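Local coordinates for transcription antitermination protein NusB (Thermotoga maritima, PDB 1TZV), which probably takes part in transcription antitermination, binding the boxA antiterminator RNA of ribosomal RNA operons, at residues R7-V12 and L85-Y90; Q29-I34 and E45-Y50. All coordinates share one frame; numbering follows the deposited sequence.

Contact 1: R7-V12 and L85-Y90; sequences RMRLAV and LRLATY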
loop_
_atom_site.group_PDB
_atom_site.type_symbol
_atom_site.label_atom_id
_atom_site.label_comp_id
_atom_site.label_asym_id
_atom_site.label_seq_id
_atom_site.Cartn_x
_atom_site.Cartn_y
_atom_site.Cartn_z
ATOM N N ARG A 7 -3.041 -5.183 10.654
ATOM C CA ARG A 7 -4.462 -5.280 10.347
ATOM C C ARG A 7 -4.994 -3.952 9.803
ATOM O O ARG A 7 -5.825 -3.938 8.893
ATOM C CB ARG A 7 -5.259 -5.743 11.587
ATOM C CG ARG A 7 -6.709 -6.107 11.281
ATOM C CD ARG A 7 -7.360 -7.038 12.323
ATOM N NE ARG A 7 -8.709 -7.402 11.895
ATOM C CZ ARG A 7 -9.824 -6.798 12.298
ATOM N NH1 ARG A 7 -11.001 -7.193 11.828
ATOM N NH2 ARG A 7 -9.768 -5.820 13.191
ATOM N N MET A 8 -4.519 -2.849 10.363
ATOM C CA MET A 8 -4.909 -1.524 9.889
ATOM C C MET A 8 -4.503 -1.438 8.408
ATOM O O MET A 8 -5.321 -1.072 7.559
ATOM C CB MET A 8 -4.172 -0.452 10.709
ATOM C CG MET A 8 -4.388 1.007 10.287
ATOM S SD MET A 8 -3.542 1.554 8.786
ATOM C CE MET A 8 -1.821 1.539 9.343
ATOM N N ARG A 9 -3.253 -1.790 8.099
ATOM C CA ARG A 9 -2.768 -1.709 6.729
ATOM C C ARG A 9 -3.516 -2.644 5.796
ATOM O O ARG A 9 -3.748 -2.295 4.630
ATOM C CB ARG A 9 -1.267 -1.999 6.649
ATOM C CG ARG A 9 -0.677 -1.634 5.302
ATOM C CD ARG A 9 0.751 -2.098 5.150
ATOM N NE ARG A 9 1.706 -1.399 6.004
ATOM C CZ ARG A 9 2.252 -1.923 7.091
ATOM N NH1 ARG A 9 1.932 -3.145 7.494
ATOM N NH2 ARG A 9 3.184 -1.246 7.737
ATOM N N LEU A 10 -3.891 -3.822 6.288
ATOM C CA LEU A 10 -4.637 -4.758 5.452
ATOM C C LEU A 10 -6.008 -4.194 5.096
ATOM O O LEU A 10 -6.527 -4.469 4.020
ATOM C CB LEU A 10 -4.808 -6.116 6.142
ATOM C CG LEU A 10 -3.730 -7.179 5.910
ATOM C CD1 LEU A 10 -4.067 -8.375 6.789
ATOM C CD2 LEU A 10 -3.642 -7.577 4.423
ATOM N N ALA A 11 -6.607 -3.409 5.989
ATOM C CA ALA A 11 -7.922 -2.822 5.683
ATOM C C ALA A 11 -7.768 -1.843 4.512
ATOM O O ALA A 11 -8.638 -1.759 3.636
ATOM C CB ALA A 11 -8.493 -2.093 6.914
ATOM N N VAL A 12 -6.670 -1.084 4.513
ATOM C CA VAL A 12 -6.384 -0.147 3.431
ATOM C C VAL A 12 -6.234 -0.950 2.129
ATOM O O VAL A 12 -6.825 -0.608 1.097
ATOM C CB VAL A 12 -5.085 0.659 3.731
ATOM C CG1 VAL A 12 -4.728 1.504 2.545
ATOM C CG2 VAL A 12 -5.281 1.538 4.961
ATOM N N LEU A 85 1.964 -2.228 -4.325
ATOM C CA LEU A 85 2.975 -1.231 -4.671
ATOM C C LEU A 85 2.480 0.178 -4.377
ATOM O O LEU A 85 3.228 1.015 -3.853
ATOM C CB LEU A 85 3.401 -1.382 -6.138
ATOM C CG LEU A 85 4.236 -2.641 -6.416
ATOM C CD1 LEU A 85 4.457 -2.775 -7.930
ATOM C CD2 LEU A 85 5.593 -2.579 -5.693
ATOM N N ARG A 86 1.223 0.476 -4.677
ATOM C CA ARG A 86 0.672 1.804 -4.383
ATOM C C ARG A 86 0.691 2.079 -2.878
ATOM O O ARG A 86 1.130 3.149 -2.425
ATOM C CB ARG A 86 -0.777 1.927 -4.874
ATOM C CG ARG A 86 -0.911 2.062 -6.362
ATOM C CD ARG A 86 -2.342 1.801 -6.761
ATOM N NE ARG A 86 -2.604 2.332 -8.098
ATOM C CZ ARG A 86 -3.694 2.051 -8.810
ATOM N NH1 ARG A 86 -3.866 2.615 -9.999
ATOM N NH2 ARG A 86 -4.576 1.169 -8.352
ATOM N N LEU A 87 0.210 1.120 -2.101
ATOM C CA LEU A 87 0.143 1.243 -0.647
ATOM C C LEU A 87 1.525 1.431 -0.017
ATOM O O LEU A 87 1.740 2.324 0.826
ATOM C CB LEU A 87 -0.554 -0.002 -0.071
ATOM C CG LEU A 87 -0.627 -0.197 1.449
ATOM C CD1 LEU A 87 -1.062 1.079 2.145
ATOM C CD2 LEU A 87 -1.608 -1.325 1.747
ATOM N N ALA A 88 2.468 0.591 -0.414
ATOM C CA ALA A 88 3.831 0.672 0.110
ATOM C C ALA A 88 4.530 1.963 -0.309
ATOM O O ALA A 88 5.288 2.531 0.498
ATOM C CB ALA A 88 4.661 -0.543 -0.359
ATOM N N THR A 89 4.329 2.428 -1.541
ATOM C CA THR A 89 4.969 3.666 -2.004
ATOM C C THR A 89 4.400 4.837 -1.203
ATOM O O THR A 89 5.153 5.717 -0.750
ATOM C CB THR A 89 4.763 3.838 -3.522
ATOM O OG1 THR A 89 5.415 2.748 -4.182
ATOM C CG2 THR A 89 5.403 5.146 -4.043
ATOM N N TYR A 90 3.090 4.851 -0.985
ATOM C CA TYR A 90 2.473 5.888 -0.185
ATOM C C TYR A 90 3.099 5.882 1.209
ATOM O O TYR A 90 3.494 6.926 1.740
ATOM C CB TYR A 90 0.963 5.634 -0.048
ATOM C CG TYR A 90 0.364 6.460 1.070
ATOM C CD1 TYR A 90 0.133 7.841 0.907
ATOM C CD2 TYR A 90 0.185 5.910 2.339
ATOM C CE1 TYR A 90 -0.241 8.638 1.991
ATOM C CE2 TYR A 90 -0.188 6.705 3.432
ATOM C CZ TYR A 90 -0.390 8.062 3.240
ATOM O OH TYR A 90 -0.692 8.865 4.323
#
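Apolar helix-to-helix packing joins Arg-9 and Val-12 of helix 5-19 to Leu-87 of helix 79-94 near the centre of this all-helical fold, where all three residues are buried. Leu-87 carries its side of the contact alone, and its two methyls lean on different neighbours. CD1 meets Val-12 CG1 at 3.7 Å, whereas CD2 lies 3.7 Å from Arg-9 CG and equally close to the carbonyl oxygen of Arg-9. Leu-87 is modelled in two conformers, and these methyl contacts belong to the one described. With its CG anti to the backbone N (chi1 174°), the leucine extends to helix 5-19 and meets both partners at a slant; the nearest alpha carbons, Val-12 CA and Leu-87 CA, are 7.8 Å apart. Of the Arg-9 side chain it is CG that touches; a bend at chi3 (-68°) turns the head group aside, and NE forms a salt bridge with Glu-91, next along helix 79-94. Tyr-50 of helix 41-56 packs on Val-12, and Ala-88 touches Ala-107 of helix 100-114. No hydrogen bond crosses between the two segments, so their cohesion rests on van der Waals fit and the exclusion of water, with the buried arginine's charge probably balanced by Glu-91.

Contact 2: Q29-I34 and E45-Y50; sequences QILEEI and EDARRY
Helices 27-34 and 41-56 run nearly antiparallel through these segments, their axes 158° apart in direction and 10.5 Å at closest approach, with Leu-31 and Arg-48 nearest by CA. Leu-31 leans across with its forked end: CD2 comes within 3.5 Å of the Ala-47 carbonyl oxygen and 4.0 Å of Ala-47 CB, and also brushes Arg-48 CG. Leu-31 CD2 thus rests on helix backbone as well as on the alanine methyl. Beside this apolar patch Glu-32 and Arg-48 form a two-pronged salt bridge, the guanidinium presenting its NE side to the carboxylate. NE reaches OE2 at 2.8 Å (N-H...O 164°) and NH1 reaches OE1 at 2.9 Å, each oxygen using its syn lone pair. Two bonds, one to each oxygen, hold carboxylate and guanidinium nearly coplanar (25°) and restrict their rotation. Arg-48 arrives extended from CG to NE, while Glu-32 folds over at chi2 to meet it roughly at a right angle. On the other side of helix 41-56, Arg-49 NH2 bonds Asp-46 OD1 at 3.1 Å. With a leucine packed inward beside a partly exposed ion pair, the two consecutive helices form an antiparallel hairpin in the N-terminal part of this all-helical NusB fold.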
loop_
_atom_site.group_PDB
_atom_site.type_symbol
_atom_site.label_atom_id
_atom_site.label_comp_id
_atom_site.label_asym_id
_atom_site.label_seq_id
_atom_site.Cartn_x
_atom_site.Cartn_y
_atom_site.Cartn_z
ATOM N N GLN A 29 -15.650 5.421 0.782
ATOM C CA GLN A 29 -16.860 4.719 1.198
ATOM C C GLN A 29 -16.608 3.228 1.316
ATOM O O GLN A 29 -17.109 2.564 2.222
ATOM C CB GLN A 29 -18.004 4.972 0.208
ATOM C CG GLN A 29 -18.806 6.220 0.530
ATOM C CD GLN A 29 -19.424 6.163 1.920
ATOM O OE1 GLN A 29 -20.273 5.315 2.202
ATOM N NE2 GLN A 29 -18.994 7.064 2.797
ATOM N N ILE A 30 -15.822 2.692 0.389
ATOM C CA ILE A 30 -15.492 1.277 0.445
ATOM C C ILE A 30 -14.743 0.981 1.752
ATOM O O ILE A 30 -15.024 -0.007 2.408
ATOM C CB ILE A 30 -14.641 0.861 -0.761
ATOM C CG1 ILE A 30 -15.501 0.965 -2.031
ATOM C CG2 ILE A 30 -14.126 -0.554 -0.570
ATOM C CD1 ILE A 30 -14.748 0.686 -3.317
ATOM N N LEU A 31 -13.803 1.848 2.132
ATOM C CA LEU A 31 -13.077 1.622 3.387
ATOM C C LEU A 31 -14.043 1.621 4.572
ATOM O O LEU A 31 -13.902 0.813 5.489
ATOM C CB LEU A 31 -11.991 2.685 3.611
ATOM C CG LEU A 31 -11.269 2.562 4.963
ATOM C CD1 LEU A 31 -10.466 1.263 5.014
ATOM C CD2 LEU A 31 -10.358 3.746 5.198
ATOM N N GLU A 32 -15.028 2.521 4.561
ATOM C CA GLU A 32 -15.990 2.560 5.670
ATOM C C GLU A 32 -16.796 1.267 5.838
ATOM O O GLU A 32 -17.244 0.952 6.945
ATOM C CB GLU A 32 -16.942 3.754 5.525
ATOM C CG GLU A 32 -16.257 5.111 5.716
ATOM C CD GLU A 32 -15.461 5.211 7.009
ATOM O OE1 GLU A 32 -15.998 4.906 8.096
ATOM O OE2 GLU A 32 -14.283 5.606 6.946
ATOM N N GLU A 33 -16.991 0.511 4.761
ATOM C CA GLU A 33 -17.722 -0.758 4.858
ATOM C C GLU A 33 -16.841 -1.797 5.557
ATOM O O GLU A 33 -17.327 -2.670 6.280
ATOM C CB GLU A 33 -18.087 -1.301 3.475
ATOM C CG GLU A 33 -18.982 -0.410 2.625
ATOM C CD GLU A 33 -19.309 -1.050 1.285
ATOM O OE1 GLU A 33 -18.628 -2.030 0.912
ATOM O OE2 GLU A 33 -20.237 -0.568 0.603
ATOM N N ILE A 34 -15.533 -1.690 5.333
ATOM C CA ILE A 34 -14.553 -2.614 5.905
ATOM C C ILE A 34 -14.297 -2.318 7.378
ATOM O O ILE A 34 -14.219 -3.235 8.205
ATOM C CB ILE A 34 -13.223 -2.524 5.104
ATOM C CG1 ILE A 34 -13.448 -3.105 3.705
ATOM C CG2 ILE A 34 -12.100 -3.264 5.814
ATOM C CD1 ILE A 34 -12.421 -2.653 2.692
ATOM N N GLU A 45 -8.587 5.878 12.208
ATOM C CA GLU A 45 -7.980 7.151 11.846
ATOM C C GLU A 45 -6.851 6.920 10.840
ATOM O O GLU A 45 -6.764 7.593 9.814
ATOM C CB GLU A 45 -7.411 7.825 13.103
ATOM C CG GLU A 45 -6.731 9.154 12.887
ATOM C CD GLU A 45 -6.000 9.629 14.135
ATOM O OE1 GLU A 45 -6.449 9.281 15.253
ATOM O OE2 GLU A 45 -4.990 10.353 13.997
ATOM N N ASP A 46 -5.972 5.974 11.158
ATOM C CA ASP A 46 -4.845 5.684 10.281
ATOM C C ASP A 46 -5.292 5.183 8.906
ATOM O O ASP A 46 -4.826 5.692 7.892
ATOM C CB ASP A 46 -3.920 4.655 10.933
ATOM C CG ASP A 46 -3.251 5.179 12.191
ATOM O OD1 ASP A 46 -3.153 6.411 12.349
ATOM O OD2 ASP A 46 -2.801 4.344 13.007
ATOM N N ALA A 47 -6.196 4.211 8.876
ATOM C CA ALA A 47 -6.665 3.674 7.594
ATOM C C ALA A 47 -7.279 4.764 6.733
ATOM O O ALA A 47 -7.015 4.842 5.536
ATOM C CB ALA A 47 -7.647 2.563 7.823
ATOM N N ARG A 48 -8.073 5.644 7.352
ATOM C CA ARG A 48 -8.687 6.749 6.615
ATOM C C ARG A 48 -7.625 7.711 6.041
ATOM O O ARG A 48 -7.747 8.172 4.896
ATOM C CB ARG A 48 -9.678 7.512 7.525
ATOM C CG ARG A 48 -10.915 6.704 7.829
ATOM C CD ARG A 48 -11.761 7.320 8.956
ATOM N NE ARG A 48 -12.926 6.480 9.194
ATOM C CZ ARG A 48 -13.493 6.294 10.386
ATOM N NH1 ARG A 48 -14.546 5.499 10.496
ATOM N NH2 ARG A 48 -13.001 6.904 11.450
ATOM N N ARG A 49 -6.595 8.026 6.824
ATOM C CA ARG A 49 -5.538 8.913 6.359
ATOM C C ARG A 49 -4.816 8.262 5.157
ATOM O O ARG A 49 -4.524 8.924 4.148
ATOM C CB ARG A 49 -4.533 9.205 7.488
ATOM C CG ARG A 49 -3.422 10.139 7.060
ATOM C CD ARG A 49 -2.394 10.422 8.173
ATOM N NE ARG A 49 -1.633 9.232 8.550
ATOM C CZ ARG A 49 -1.886 8.498 9.627
ATOM N NH1 ARG A 49 -1.153 7.425 9.884
ATOM N NH2 ARG A 49 -2.853 8.844 10.465
ATOM N N TYR A 50 -4.509 6.971 5.288
ATOM C CA TYR A 50 -3.860 6.232 4.194
ATOM C C TYR A 50 -4.686 6.285 2.902
ATOM O O TYR A 50 -4.176 6.633 1.832
ATOM C CB TYR A 50 -3.666 4.745 4.565
ATOM C CG TYR A 50 -2.369 4.378 5.272
ATOM C CD1 TYR A 50 -2.056 4.915 6.529
ATOM C CD2 TYR A 50 -1.478 3.455 4.707
ATOM C CE1 TYR A 50 -0.895 4.526 7.205
ATOM C CE2 TYR A 50 -0.313 3.072 5.379
ATOM C CZ TYR A 50 -0.037 3.601 6.621
ATOM O OH TYR A 50 1.072 3.154 7.301
#

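Contact 1 lies about 3 Å from the centre of the chain and contact 2 about 13 Å, centre to centre, and the change in depth matches the change in chemistry: buried aliphatic packing in the first, a leucine-alanine patch edged by a partly exposed salt bridge in the second. In sequence, contact 2 is nested within the loop that contact 1 closes. They share no helix, yet they touch. Tyr-50, from contact 2, is the chief point of touch: Leu-87 CD1, in the conformer described, approaches its CD2 at 3.5 Å, and its ring also meets that of Tyr-90. Val-12 CG2 packs on Ala-47 CA as well, so helix 41-56 ties the peripheral hairpin to the core.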